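Local coordinates for protein HTH-type transcriptional regulator KdgR (Escherichia coli, PDB 1YSP) that represses genes for the transport and catabolism of 2-keto-3-deoxygluconate by binding DNA, and is represented here by its IclR-type C-terminal domain, at residues A62-V66 with C124-P128. Sequence-based numbering, arbitrary orientation.
Sequences AIGKV and CIAVP
Ala62 and Ala126 meet methyl to methyl, CB to CB at 3.6 Å, where the start of helix 62-69 lies on strand 123-130. Each methyl points at the partner segment. Such small side chains let the backbones come close, and the two CA atoms are 5.3 Å apart. The Ala126 methyl also packs against the peptide that joins Ala62 to Ile63, and CG1 of Ile63 lies 4.0 Å from its CB. The Ala62 methyl also touches Cys124, CB to CB at 4.1 Å.

One helical turn on, Val66 covers the next part of the strand with both branches. Its CG1 is anti to the carbonyl carbon (chi1 -53°) and reaches the peptide after Ala126, 3.4 Å from Ala126 O. CG2 lies over the following peptide, 3.9 Å from Val127 O. With an alanine here both methyls go, which would probably leave a gap over the Ala126 and Val127 carbonyls. No hydrogen bond joins the segments; they are held by van der Waals packing of methyl groups on one another and on the strand's peptides.

Segments 62-66 and 124-128 run at 28° to each other, and their axes come within 7.1 Å. The strand alternates: Cys124 and Ala126 face the helix, while Ile125 and Val127 turn away to pack on helix 151-172. Strand 123-130 therefore has helices over both faces, in a domain of the GAF clan. Its backbone pairs with strands 112-115 and 136-142. Helix 96-109 flanks the contact, with Val106 touching Val66, and Ser141 of strand 136-142 touches Ile63 and Ala126.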
loop_
_atom_site.group_PDB
_atom_site.type_symbol
_atom_site.label_atom_id
_atom_site.label_comp_id
_atom_site.label_asym_id
_atom_site.label_seq_id
_atom_site.Cartn_x
_atom_site.Cartn_y
_atom_site.Cartn_z
ATOM N N ALA A 62 -0.035 3.839 -2.518
ATOM C CA ALA A 62 -1.095 2.997 -2.023
ATOM C C ALA A 62 -0.666 2.379 -0.654
ATOM O O ALA A 62 -1.459 2.300 0.268
ATOM C CB ALA A 62 -1.486 1.891 -3.077
ATOM N N ILE A 63 0.581 1.989 -0.553
ATOM C CA ILE A 63 1.104 1.374 0.730
ATOM C C ILE A 63 1.108 2.418 1.863
ATOM O O ILE A 63 0.790 2.127 3.030
ATOM C CB ILE A 63 2.530 0.774 0.494
ATOM C CG1 ILE A 63 2.429 -0.536 -0.353
ATOM C CG2 ILE A 63 3.254 0.518 1.856
ATOM C CD1 ILE A 63 3.800 -0.966 -0.964
ATOM N N GLY A 64 1.525 3.643 1.536
ATOM C CA GLY A 64 1.476 4.740 2.515
ATOM C C GLY A 64 0.080 4.921 3.058
ATOM O O GLY A 64 -0.114 5.030 4.275
ATOM N N LYS A 65 -0.916 4.965 2.193
ATOM C CA LYS A 65 -2.284 5.101 2.662
ATOM C C LYS A 65 -2.708 3.983 3.609
ATOM O O LYS A 65 -3.382 4.224 4.625
ATOM C CB LYS A 65 -3.264 5.206 1.537
ATOM C CG LYS A 65 -3.008 6.548 0.738
ATOM C CD LYS A 65 -4.027 6.703 -0.373
ATOM C CE LYS A 65 -3.463 7.731 -1.401
ATOM N NZ LYS A 65 -4.334 7.832 -2.652
ATOM N N VAL A 66 -2.341 2.754 3.274
ATOM C CA VAL A 66 -2.790 1.679 4.162
ATOM C C VAL A 66 -2.010 1.624 5.473
ATOM O O VAL A 66 -2.555 1.141 6.463
ATOM C CB VAL A 66 -2.847 0.226 3.464
ATOM C CG1 VAL A 66 -3.700 0.226 2.122
ATOM C CG2 VAL A 66 -1.511 -0.369 3.321
ATOM N N CYS A 124 -1.424 1.913 -8.559
ATOM C CA CYS A 124 -1.115 0.853 -7.583
ATOM C C CYS A 124 -2.312 0.647 -6.679
ATOM O O CYS A 124 -3.130 1.579 -6.460
ATOM C CB CYS A 124 0.146 1.217 -6.771
ATOM S SG CYS A 124 1.672 1.141 -7.763
ATOM N N ILE A 125 -2.485 -0.590 -6.204
ATOM C CA ILE A 125 -3.549 -0.914 -5.282
ATOM C C ILE A 125 -2.866 -1.664 -4.107
ATOM O O ILE A 125 -1.962 -2.465 -4.374
ATOM C CB ILE A 125 -4.637 -1.867 -5.861
ATOM C CG1 ILE A 125 -5.240 -1.330 -7.196
ATOM C CG2 ILE A 125 -5.686 -2.211 -4.767
ATOM C CD1 ILE A 125 -5.955 -2.436 -7.984
ATOM N N ALA A 126 -3.267 -1.382 -2.858
ATOM C CA ALA A 126 -2.567 -2.057 -1.720
ATOM C C ALA A 126 -3.514 -2.406 -0.627
ATOM O O ALA A 126 -4.578 -1.774 -0.504
ATOM C CB ALA A 126 -1.452 -1.173 -1.169
ATOM N N VAL A 127 -3.104 -3.395 0.204
ATOM C CA VAL A 127 -3.883 -3.855 1.311
ATOM C C VAL A 127 -3.002 -3.952 2.548
ATOM O O VAL A 127 -1.803 -4.108 2.424
ATOM C CB VAL A 127 -4.585 -5.260 1.077
ATOM C CG1 VAL A 127 -5.683 -5.161 -0.067
ATOM C CG2 VAL A 127 -3.554 -6.352 0.853
ATOM N N PRO A 128 -3.618 -3.810 3.738
ATOM C CA PRO A 128 -2.838 -3.883 4.990
ATOM C C PRO A 128 -2.364 -5.308 5.365
ATOM O O PRO A 128 -3.129 -6.269 5.189
ATOM C CB PRO A 128 -3.827 -3.351 6.018
ATOM C CG PRO A 128 -5.209 -3.767 5.467
ATOM C CD PRO A 128 -5.049 -3.507 3.976
#